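Local coordinates for ribosomal protein uL16 3-hydroxylase (Escherichia coli, PDB 4CCL), which hydroxylates an arginine of ribosomal protein uL16 as an iron- and 2-oxoglutarate-dependent oxygenase that regulates growth, at residues Phe31-Ser36 with Met196-Gly201; Ile272-His277 with Tyr319-Lys324; Asn226-Pro231 with Met247-Glu252; His16-Pro21 with Ile181-Pro186. All blocks are in the same frame, centred on the assembly; numbering follows the deposited sequence.

Contact 1: residues Phe31-Ser36 with Met196-Gly201; sequences FIDPIS and MNYSVG
Y198 reaches from strand 195-202 of the JmjC double-stranded beta-helix (cupin barrel) into the loop 31-36, where D33 meets its phenol. Y198 OH donates to D33 OD2 at 2.7 Å, coming from the anti side of the carboxylate and 30° out of its plane; the two side chains cross at about a right angle, with carboxylate and ring planes 65° apart. T137 N, in the same chain, binds the same oxygen, so OD2 has two donors to hold it. F31 forms an offset edge-to-face pair with the tyrosine: its edge is turned toward the Y198 ring, the centroids lie 5.8 Å apart and the planes are inclined by 68°. F31 points its CB toward the strand, and its CG stands anti to the backbone N. P34 approaches tip to tip, its CG lying 3.6 Å from Y198 CE2. Beyond it the loop runs into helix 37-45, for which S36 is the N-cap, its OG bonded to E39 N. A further apolar contact involves M196, a selenomethionine whose chain is bent at chi2 and chi3, the second bend placing CE. I35 crosses it at about a right angle, and M196 CE sits 3.6 Å from I35 CG2 and 3.5 Å from I35 O.

Contact 2: residues Ile272-His277 with Tyr319-Lys324; sequences ISQSRH and YANGEK
S273 lays its side chain against the start of Y319, with OG 3.5 Å and CB 3.7 Å from Y319 CB. S273 OG, held between the backbone N and the carbonyl carbon (chi1 50°), accepts the G322 N-H at 3.0 Å; the angle of 143° at the hydrogen shows a moderately bent bond. The same hydroxyl is bonded to G269 O near the end of helix 263-272, so one oxygen joins that helix to the turn. An alanine here would probably leave G322 N without its acceptor and G269 O without this hydroxyl, loosening the turn from the helix end. The turn is type I', running from A320 to E323, and closes the beta-hairpin of strands 317-320 and 323-325 in the winged-helix domain; A320 N to E323 O, at 2.9 Å, is one of its two closing bonds. G322 has phi 92°, where a CB would strike the preceding carbonyl O and also come close to Q274 CD. N321 points its CA-H at S273 O, the carbon lying 3.2 Å from that oxygen. Its amide serves two partners: ND2 binds Y368 OH, while OD1 accepts from a water that in turn accepts from S275 N at 3.0 Å.

Contact 3: residues Asn226-Pro231 with Met247-Glu252; sequences NYYSDP and MDKLRE
Y228 and L250 make the tight, apolar half of this contact: their side chains cross at about a right angle, with Y228 CD2 3.6 Å from L250 CD2, and both residues are buried. K249 makes the solvent side: it is partly exposed, yet its CE still comes 3.5 Å from Y228 CE2. Its CG stands anti to the backbone N and the chain bends at each later torsion, the last of them placing NZ over one face of the Y228 ring. K249 NZ is 4.0 Å from the centroid of the Y228 ring and 22° off the ring normal, a cation-pi contact displaced toward the rim. A bond from K249 NZ to S229 O is also modelled, but its length of 2.3 Å is implausibly short and its detail is doubtful. An alanine in place of Y228 would probably open a gap beside L250 and deprive the K249 ammonium of its aromatic face. The second subunit covers the loop: W106 of that chain stacks edge-to-face with Y228, and R107 of that chain forms a salt bridge with D230, whose OD2 lies at the edge of the Y228 ring. Loop 226-231 packed on helix 244-258 is thus part of the dimer interface of this homodimeric ROX oxygenase, far from the iron site.

Contact 4: residues His16-Pro21 with Ile181-Pro186; sequences HWQKRP and IPPGFP. With SO4 (sulfate ion), chain M.
P21 and F185 lead the apolar contacts. P21 CD lies over one face of the F185 ring, 3.8 Å from its centroid and 19° off the normal, a CH-pi contact displaced toward the rim. P21 CB also rests 3.7 Å from P182 CD, and P182 CG lies 3.5 Å from R20 C, so the P182 ring packs against the backbone of the loop as well as its side chains.

Flat polar groups form the second class. The R20 guanidinium turns one of its faces to the edge of F185: R20 NH1 lies in the plane of the phenyl ring, 3.5 Å from F185 CZ, and the two planes are 76° apart. The charge is met by E146, which forms a salt bridge with R20 NH2. Q18 crosses P183 at about a right angle, its NE2 3.8 Å from P183 CG, while the polar partner of that amide nitrogen is D130.

Hydrogen bonds shape the loop 16-21 from within. H16 O accepts from both K19 N and R20 N, and K19 NZ donates to W17 O at 2.8 Å; the same ammonium also reaches P231 O of the second subunit. At the start of the loop H16 NE2 donates to O4 of a sulfate, 2.6 Å away, an ion probably from the crystallisation liquor and shared with R15.

Residues P182 to F185 form a type II turn with glycine at its third position. It delivers the chain to H187, whose ND1 is bonded to F185 O and which completes, with H125 and D127, the iron-binding triad of the JmjC fold.

In the fold
Contacts 1 and 4 both pack N-terminal loops, on either flank of strand 22-24 in sequence, onto JmjC elements; their segments alternate along the chain. Contact 1 rests on a buried tyrosine and a carboxylate, whereas contact 4 is proline and phenylalanine packing beside the turn to an iron ligand. Contact 2 belongs to the winged-helix region and relies on backbone, hydroxyl and water bonds. These three are partly buried, between core and surface. Contact 3 is buried, although its centre lies about 39 Å from that of the chain, and owes this partly to the second subunit. There the 226-231 loop meets the 16-21 loop of the other chain, so contacts 3 and 4 join across the dimer.

Contact 1: residues Phe31-Ser36 with Met196-Gly201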
# COMPACT_ATOMS: atom_id res chain seq x y z
N PHE B 31 29.71 0.66 -37.05
CA PHE B 31 28.38 0.43 -36.50
C PHE B 31 27.34 0.32 -37.59
O PHE B 31 27.17 1.23 -38.41
CB PHE B 31 28.01 1.52 -35.50
CG PHE B 31 26.65 1.36 -34.89
CD1 PHE B 31 26.43 0.41 -33.90
CD2 PHE B 31 25.59 2.15 -35.30
CE1 PHE B 31 25.18 0.25 -33.34
CE2 PHE B 31 24.34 2.00 -34.74
CZ PHE B 31 24.13 1.05 -33.76
N ILE B 32 26.64 -0.81 -37.60
CA ILE B 32 25.57 -1.05 -38.56
C ILE B 32 24.25 -1.04 -37.81
O ILE B 32 24.03 -1.87 -36.92
CB ILE B 32 25.75 -2.40 -39.26
CG1 ILE B 32 27.14 -2.49 -39.89
CG2 ILE B 32 24.66 -2.59 -40.31
CD1 ILE B 32 27.71 -3.89 -39.91
N ASP B 33 23.40 -0.09 -38.16
CA ASP B 33 22.12 0.08 -37.47
C ASP B 33 21.25 -1.16 -37.58
O ASP B 33 21.10 -1.73 -38.66
CB ASP B 33 21.39 1.30 -38.02
CG ASP B 33 22.15 2.59 -37.78
OD1 ASP B 33 23.36 2.65 -38.10
OD2 ASP B 33 21.55 3.55 -37.25
N PRO B 34 20.67 -1.58 -36.45
CA PRO B 34 19.82 -2.78 -36.41
C PRO B 34 18.52 -2.57 -37.17
O PRO B 34 17.94 -3.52 -37.68
CB PRO B 34 19.54 -2.96 -34.92
CG PRO B 34 19.68 -1.59 -34.34
CD PRO B 34 20.75 -0.92 -35.14
N ILE B 35 18.08 -1.32 -37.25
CA ILE B 35 16.79 -1.00 -37.86
C ILE B 35 16.92 0.27 -38.71
O ILE B 35 17.89 1.01 -38.59
CB ILE B 35 15.70 -0.86 -36.77
CG1 ILE B 35 14.30 -1.05 -37.35
CG2 ILE B 35 15.83 0.46 -36.03
CD1 ILE B 35 13.18 -0.82 -36.36
N SER B 36 15.94 0.50 -39.58
CA SER B 36 15.95 1.64 -40.49
C SER B 36 14.80 2.58 -40.12
O SER B 36 13.83 2.15 -39.50
CB SER B 36 15.81 1.18 -41.94
OG SER B 36 14.44 1.10 -42.33
N MSE B 196 19.70 8.68 -36.11
CA MSE B 196 19.11 7.60 -35.33
C MSE B 196 19.88 7.43 -34.02
O MSE B 196 21.10 7.28 -34.03
CB MSE B 196 19.12 6.30 -36.13
CG MSE B 196 18.14 6.28 -37.29
SE MSE B 196 16.34 5.76 -36.74
CE MSE B 196 16.49 3.85 -37.07
N ASN B 197 19.16 7.46 -32.91
CA ASN B 197 19.77 7.28 -31.60
C ASN B 197 19.15 6.11 -30.85
O ASN B 197 17.93 5.92 -30.87
CB ASN B 197 19.66 8.55 -30.76
CG ASN B 197 20.84 9.48 -30.93
OD1 ASN B 197 21.13 10.32 -30.08
ND2 ASN B 197 21.55 9.33 -32.05
N TYR B 198 20.00 5.32 -30.20
CA TYR B 198 19.53 4.14 -29.49
C TYR B 198 19.87 4.28 -28.02
O TYR B 198 21.03 4.18 -27.62
CB TYR B 198 20.20 2.89 -30.05
CG TYR B 198 20.07 2.76 -31.55
CD1 TYR B 198 20.93 3.45 -32.40
CD2 TYR B 198 19.08 1.97 -32.11
CE1 TYR B 198 20.81 3.34 -33.77
CE2 TYR B 198 18.95 1.85 -33.48
CZ TYR B 198 19.82 2.55 -34.30
OH TYR B 198 19.70 2.44 -35.67
N SER B 199 18.85 4.47 -27.20
CA SER B 199 19.04 4.65 -25.78
C SER B 199 18.80 3.35 -25.03
O SER B 199 17.68 2.82 -25.02
CB SER B 199 18.13 5.77 -25.25
OG SER B 199 18.46 7.01 -25.84
N VAL B 200 19.86 2.85 -24.40
CA VAL B 200 19.74 1.70 -23.53
C VAL B 200 19.50 2.31 -22.17
O VAL B 200 20.38 2.94 -21.59
CB VAL B 200 21.06 0.91 -23.45
CG1 VAL B 200 20.90 -0.29 -22.52
CG2 VAL B 200 21.51 0.47 -24.83
N GLY B 201 18.28 2.11 -21.68
CA GLY B 201 17.85 2.73 -20.45
C GLY B 201 17.99 1.80 -19.27
O GLY B 201 18.08 0.58 -19.44

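Contact 2: residues Ile272-His277 with Tyr319-Lys324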
# COMPACT_ATOMS: atom_id res chain seq x y z
N ILE B 272 10.19 -7.16 -9.80
CA ILE B 272 11.31 -6.74 -10.64
C ILE B 272 11.42 -7.52 -11.96
O ILE B 272 12.07 -7.06 -12.90
CB ILE B 272 12.65 -6.81 -9.86
CG1 ILE B 272 13.73 -5.94 -10.52
CG2 ILE B 272 13.11 -8.25 -9.69
CD1 ILE B 272 13.43 -4.46 -10.45
N SER B 273 10.79 -8.69 -12.02
CA SER B 273 10.80 -9.49 -13.24
C SER B 273 9.77 -9.02 -14.27
O SER B 273 9.73 -9.52 -15.39
CB SER B 273 10.60 -10.98 -12.92
OG SER B 273 9.48 -11.18 -12.07
N GLN B 274 8.95 -8.05 -13.88
CA GLN B 274 7.96 -7.46 -14.78
C GLN B 274 8.56 -6.30 -15.57
O GLN B 274 9.36 -5.52 -15.05
CB GLN B 274 6.73 -7.00 -14.00
CG GLN B 274 5.49 -7.84 -14.23
CD GLN B 274 4.50 -7.77 -13.09
OE1 GLN B 274 3.29 -7.66 -13.30
NE2 GLN B 274 5.01 -7.83 -11.86
N SER B 275 8.18 -6.19 -16.84
CA SER B 275 8.68 -5.14 -17.72
C SER B 275 7.83 -3.87 -17.64
O SER B 275 6.61 -3.93 -17.53
CB SER B 275 8.76 -5.63 -19.16
OG SER B 275 9.24 -4.62 -20.03
N ARG B 276 8.50 -2.72 -17.71
CA ARG B 276 7.81 -1.43 -17.66
C ARG B 276 7.04 -1.12 -18.94
O ARG B 276 6.22 -0.20 -18.98
CB ARG B 276 8.80 -0.30 -17.36
CG ARG B 276 9.28 -0.26 -15.91
CD ARG B 276 10.36 0.80 -15.69
NE ARG B 276 9.87 2.17 -15.86
CZ ARG B 276 10.07 2.91 -16.94
NH1 ARG B 276 10.77 2.43 -17.96
NH2 ARG B 276 9.59 4.14 -17.00
N HIS B 277 7.30 -1.89 -19.99
CA HIS B 277 6.58 -1.73 -21.25
C HIS B 277 5.89 -3.02 -21.67
O HIS B 277 6.26 -4.11 -21.22
CB HIS B 277 7.52 -1.26 -22.36
CG HIS B 277 8.28 -0.01 -22.02
ND1 HIS B 277 9.60 -0.03 -21.64
CD2 HIS B 277 7.89 1.29 -22.00
CE1 HIS B 277 10.00 1.21 -21.40
NE2 HIS B 277 8.99 2.03 -21.61
N TYR B 319 12.43 -16.00 -11.58
CA TYR B 319 11.19 -15.27 -11.86
C TYR B 319 11.17 -14.80 -13.30
O TYR B 319 12.06 -14.07 -13.74
CB TYR B 319 11.04 -14.09 -10.90
CG TYR B 319 11.02 -14.47 -9.44
CD1 TYR B 319 12.20 -14.62 -8.73
CD2 TYR B 319 9.82 -14.69 -8.78
CE1 TYR B 319 12.18 -14.97 -7.39
CE2 TYR B 319 9.79 -15.04 -7.44
CZ TYR B 319 10.98 -15.18 -6.75
OH TYR B 319 10.97 -15.53 -5.42
N ALA B 320 10.14 -15.22 -14.03
CA ALA B 320 9.95 -14.78 -15.40
C ALA B 320 8.64 -14.00 -15.54
O ALA B 320 7.56 -14.58 -15.42
CB ALA B 320 9.96 -15.97 -16.35
N ASN B 321 8.75 -12.70 -15.80
CA ASN B 321 7.59 -11.84 -16.03
C ASN B 321 6.55 -11.92 -14.91
O ASN B 321 5.35 -12.08 -15.17
CB ASN B 321 6.98 -12.14 -17.41
CG ASN B 321 5.90 -11.15 -17.81
OD1 ASN B 321 6.15 -9.96 -17.96
ND2 ASN B 321 4.68 -11.66 -17.99
N GLY B 322 7.01 -11.83 -13.67
CA GLY B 322 6.12 -11.81 -12.53
C GLY B 322 5.84 -13.17 -11.91
O GLY B 322 5.39 -13.26 -10.77
N GLU B 323 6.10 -14.23 -12.67
CA GLU B 323 5.79 -15.58 -12.20
C GLU B 323 7.02 -16.33 -11.71
O GLU B 323 8.05 -16.37 -12.38
CB GLU B 323 5.10 -16.37 -13.31
CG GLU B 323 3.79 -15.77 -13.77
CD GLU B 323 3.47 -16.12 -15.21
OE1 GLU B 323 4.15 -17.00 -15.77
OE2 GLU B 323 2.54 -15.50 -15.78
N LYS B 324 6.90 -16.91 -10.52
CA LYS B 324 7.98 -17.67 -9.92
C LYS B 324 8.06 -19.06 -10.54
O LYS B 324 7.09 -19.81 -10.54
CB LYS B 324 7.78 -17.79 -8.41
CG LYS B 324 8.80 -18.67 -7.71
CD LYS B 324 8.40 -18.88 -6.25
CE LYS B 324 9.18 -20.01 -5.61
NZ LYS B 324 8.53 -20.50 -4.36
O HOH W 1 5.63 -7.54 -17.78

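Contact 3: residues Asn226-Pro231 with Met247-Glu252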
# COMPACT_ATOMS: atom_id res chain seq x y z
N ASN B 226 -1.81 -10.78 11.64
CA ASN B 226 -1.67 -10.84 13.09
C ASN B 226 -1.99 -9.51 13.75
O ASN B 226 -1.42 -8.47 13.40
CB ASN B 226 -0.26 -11.30 13.47
CG ASN B 226 0.81 -10.34 12.99
OD1 ASN B 226 0.74 -9.81 11.88
ND2 ASN B 226 1.80 -10.09 13.84
N TYR B 227 -2.90 -9.53 14.72
CA TYR B 227 -3.35 -8.32 15.39
C TYR B 227 -2.44 -7.87 16.53
O TYR B 227 -1.81 -8.69 17.20
CB TYR B 227 -4.78 -8.48 15.89
CG TYR B 227 -5.79 -8.47 14.77
CD1 TYR B 227 -6.02 -9.60 14.00
CD2 TYR B 227 -6.50 -7.32 14.46
CE1 TYR B 227 -6.93 -9.60 12.97
CE2 TYR B 227 -7.42 -7.31 13.43
CZ TYR B 227 -7.63 -8.45 12.69
OH TYR B 227 -8.54 -8.44 11.66
N TYR B 228 -2.36 -6.56 16.72
CA TYR B 228 -1.71 -5.97 17.89
C TYR B 228 -2.36 -6.55 19.14
O TYR B 228 -3.58 -6.68 19.21
CB TYR B 228 -1.86 -4.45 17.86
CG TYR B 228 -1.34 -3.73 19.10
CD1 TYR B 228 -2.15 -3.54 20.21
CD2 TYR B 228 -0.05 -3.22 19.14
CE1 TYR B 228 -1.69 -2.89 21.33
CE2 TYR B 228 0.43 -2.56 20.26
CZ TYR B 228 -0.40 -2.40 21.35
OH TYR B 228 0.07 -1.74 22.47
N SER B 229 -1.54 -6.90 20.13
CA SER B 229 -2.05 -7.50 21.36
C SER B 229 -1.34 -6.94 22.58
O SER B 229 -0.13 -6.71 22.56
CB SER B 229 -1.88 -9.02 21.31
OG SER B 229 -0.52 -9.39 21.40
N ASP B 230 -2.10 -6.71 23.65
CA ASP B 230 -1.56 -6.08 24.85
C ASP B 230 -2.10 -6.66 26.16
O ASP B 230 -2.82 -5.98 26.88
CB ASP B 230 -1.79 -4.57 24.80
CG ASP B 230 -3.23 -4.22 24.48
OD1 ASP B 230 -4.03 -5.14 24.21
OD2 ASP B 230 -3.57 -3.02 24.48
N PRO B 231 -1.76 -7.93 26.46
CA PRO B 231 -2.19 -8.54 27.73
C PRO B 231 -1.53 -7.84 28.91
O PRO B 231 -2.03 -7.82 30.03
CB PRO B 231 -1.68 -9.97 27.61
CG PRO B 231 -0.50 -9.88 26.69
CD PRO B 231 -0.86 -8.81 25.70
N MSE B 247 3.61 2.62 20.24
CA MSE B 247 4.05 3.01 18.90
C MSE B 247 5.17 2.09 18.44
O MSE B 247 5.16 1.61 17.30
CB MSE B 247 4.56 4.45 18.90
CG MSE B 247 3.53 5.48 19.31
SE MSE B 247 2.09 5.65 18.00
CE MSE B 247 3.12 6.36 16.50
N ASP B 248 6.13 1.85 19.33
CA ASP B 248 7.26 0.99 19.05
C ASP B 248 6.82 -0.43 18.70
O ASP B 248 7.34 -1.02 17.76
CB ASP B 248 8.23 0.95 20.24
CG ASP B 248 9.06 2.22 20.35
OD1 ASP B 248 9.20 2.93 19.33
OD2 ASP B 248 9.58 2.49 21.45
N LYS B 249 5.87 -0.96 19.46
CA LYS B 249 5.35 -2.30 19.18
C LYS B 249 4.70 -2.32 17.80
O LYS B 249 4.99 -3.19 16.96
CB LYS B 249 4.34 -2.71 20.26
CG LYS B 249 4.15 -4.21 20.40
CD LYS B 249 3.94 -4.62 21.85
CE LYS B 249 2.47 -4.66 22.23
NZ LYS B 249 1.76 -5.80 21.58
N LEU B 250 3.83 -1.33 17.57
CA LEU B 250 3.12 -1.18 16.30
C LEU B 250 4.05 -1.17 15.09
O LEU B 250 3.83 -1.90 14.12
CB LEU B 250 2.26 0.08 16.33
CG LEU B 250 1.01 0.03 17.22
CD1 LEU B 250 0.56 1.43 17.60
CD2 LEU B 250 -0.12 -0.72 16.52
N ARG B 251 5.09 -0.33 15.14
CA ARG B 251 6.06 -0.27 14.05
C ARG B 251 6.87 -1.56 13.94
O ARG B 251 7.20 -2.02 12.83
CB ARG B 251 6.98 0.95 14.22
CG ARG B 251 8.45 0.67 13.96
CD ARG B 251 9.21 1.96 13.71
NE ARG B 251 8.74 3.05 14.57
CZ ARG B 251 9.23 3.30 15.78
NH1 ARG B 251 10.19 2.55 16.29
NH2 ARG B 251 8.74 4.32 16.48
N GLU B 252 7.17 -2.14 15.09
CA GLU B 252 7.95 -3.36 15.16
C GLU B 252 7.22 -4.47 14.43
O GLU B 252 7.85 -5.36 13.84
CB GLU B 252 8.22 -3.76 16.62
CG GLU B 252 9.46 -4.61 16.81
CD GLU B 252 10.71 -3.94 16.26
OE1 GLU B 252 10.84 -2.70 16.37
OE2 GLU B 252 11.57 -4.67 15.71

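Contact 4: residues His16-Pro21 with Ile181-Pro186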
# COMPACT_ATOMS: atom_id res chain seq x y z
N HIS B 16 33.30 5.78 -13.66
CA HIS B 16 32.17 6.44 -14.32
C HIS B 16 30.77 6.10 -13.81
O HIS B 16 30.02 6.99 -13.43
CB HIS B 16 32.29 6.38 -15.84
CG HIS B 16 33.33 7.32 -16.39
ND1 HIS B 16 34.46 6.88 -17.05
CD2 HIS B 16 33.42 8.67 -16.34
CE1 HIS B 16 35.20 7.92 -17.39
NE2 HIS B 16 34.59 9.02 -16.98
N TRP B 17 30.42 4.82 -13.87
CA TRP B 17 29.05 4.37 -13.60
C TRP B 17 28.48 4.94 -12.31
O TRP B 17 29.09 4.86 -11.25
CB TRP B 17 29.04 2.85 -13.50
CG TRP B 17 27.75 2.29 -13.02
CD1 TRP B 17 27.46 1.83 -11.77
CD2 TRP B 17 26.56 2.12 -13.79
NE1 TRP B 17 26.17 1.39 -11.71
CE2 TRP B 17 25.59 1.56 -12.94
CE3 TRP B 17 26.21 2.40 -15.12
CZ2 TRP B 17 24.30 1.26 -13.37
CZ3 TRP B 17 24.93 2.11 -15.55
CH2 TRP B 17 23.99 1.54 -14.68
N GLN B 18 27.29 5.53 -12.44
CA GLN B 18 26.59 6.20 -11.35
C GLN B 18 27.39 7.35 -10.73
O GLN B 18 27.15 7.75 -9.59
CB GLN B 18 26.19 5.20 -10.26
CG GLN B 18 24.98 4.35 -10.61
CD GLN B 18 23.69 4.93 -10.06
OE1 GLN B 18 23.63 5.34 -8.90
NE2 GLN B 18 22.66 4.97 -10.89
N LYS B 19 28.34 7.89 -11.50
CA LYS B 19 29.17 8.99 -11.01
C LYS B 19 29.25 10.15 -12.00
O LYS B 19 28.72 11.23 -11.74
CB LYS B 19 30.58 8.49 -10.68
CG LYS B 19 30.59 7.31 -9.72
CD LYS B 19 32.00 6.80 -9.49
CE LYS B 19 31.98 5.41 -8.86
NZ LYS B 19 31.45 4.39 -9.83
N ARG B 20 29.93 9.92 -13.12
CA ARG B 20 30.19 10.96 -14.11
C ARG B 20 29.84 10.48 -15.51
O ARG B 20 29.99 9.30 -15.82
CB ARG B 20 31.67 11.35 -14.08
CG ARG B 20 32.21 11.72 -12.71
CD ARG B 20 31.49 12.93 -12.14
NE ARG B 20 31.73 14.13 -12.92
CZ ARG B 20 31.10 15.29 -12.72
NH1 ARG B 20 30.19 15.39 -11.77
NH2 ARG B 20 31.38 16.34 -13.48
N PRO B 21 29.35 11.40 -16.36
CA PRO B 21 29.07 11.06 -17.75
C PRO B 21 30.33 10.98 -18.61
O PRO B 21 31.33 11.62 -18.31
CB PRO B 21 28.19 12.22 -18.22
CG PRO B 21 28.61 13.36 -17.38
CD PRO B 21 28.94 12.78 -16.03
N ILE B 181 25.25 8.74 -19.58
CA ILE B 181 24.79 9.74 -18.62
C ILE B 181 24.22 9.13 -17.34
O ILE B 181 23.24 8.39 -17.39
CB ILE B 181 23.74 10.67 -19.25
CG1 ILE B 181 24.19 11.12 -20.64
CG2 ILE B 181 23.49 11.86 -18.34
CD1 ILE B 181 23.15 11.91 -21.41
N PRO B 182 24.84 9.42 -16.18
CA PRO B 182 24.25 9.03 -14.89
C PRO B 182 23.03 9.90 -14.60
O PRO B 182 22.91 10.98 -15.18
CB PRO B 182 25.36 9.34 -13.88
CG PRO B 182 26.59 9.62 -14.69
CD PRO B 182 26.11 10.14 -16.00
N PRO B 183 22.14 9.45 -13.70
CA PRO B 183 20.96 10.25 -13.35
C PRO B 183 21.33 11.56 -12.67
O PRO B 183 22.26 11.60 -11.87
CB PRO B 183 20.20 9.35 -12.38
CG PRO B 183 21.22 8.41 -11.84
CD PRO B 183 22.16 8.16 -12.99
N GLY B 184 20.59 12.63 -12.98
CA GLY B 184 20.81 13.91 -12.34
C GLY B 184 21.55 14.91 -13.21
O GLY B 184 21.64 16.09 -12.86
N PHE B 185 22.09 14.45 -14.33
CA PHE B 185 22.82 15.32 -15.24
C PHE B 185 21.93 15.80 -16.38
O PHE B 185 21.46 15.00 -17.18
CB PHE B 185 24.05 14.61 -15.80
CG PHE B 185 25.14 14.38 -14.79
CD1 PHE B 185 25.07 13.32 -13.91
CD2 PHE B 185 26.23 15.24 -14.72
CE1 PHE B 185 26.07 13.11 -12.98
CE2 PHE B 185 27.23 15.03 -13.79
CZ PHE B 185 27.15 13.97 -12.92
N PRO B 186 21.70 17.12 -16.45
CA PRO B 186 20.87 17.67 -17.53
C PRO B 186 21.55 17.47 -18.87
O PRO B 186 22.76 17.68 -19.00
CB PRO B 186 20.79 19.16 -17.19
CG PRO B 186 21.99 19.42 -16.36
CD PRO B 186 22.22 18.17 -15.56
S SO4 M . 37.51 10.44 -18.70
O1 SO4 M . 37.56 9.19 -19.46
O2 SO4 M . 38.38 10.33 -17.53
O3 SO4 M . 37.96 11.54 -19.53
O4 SO4 M . 36.14 10.70 -18.26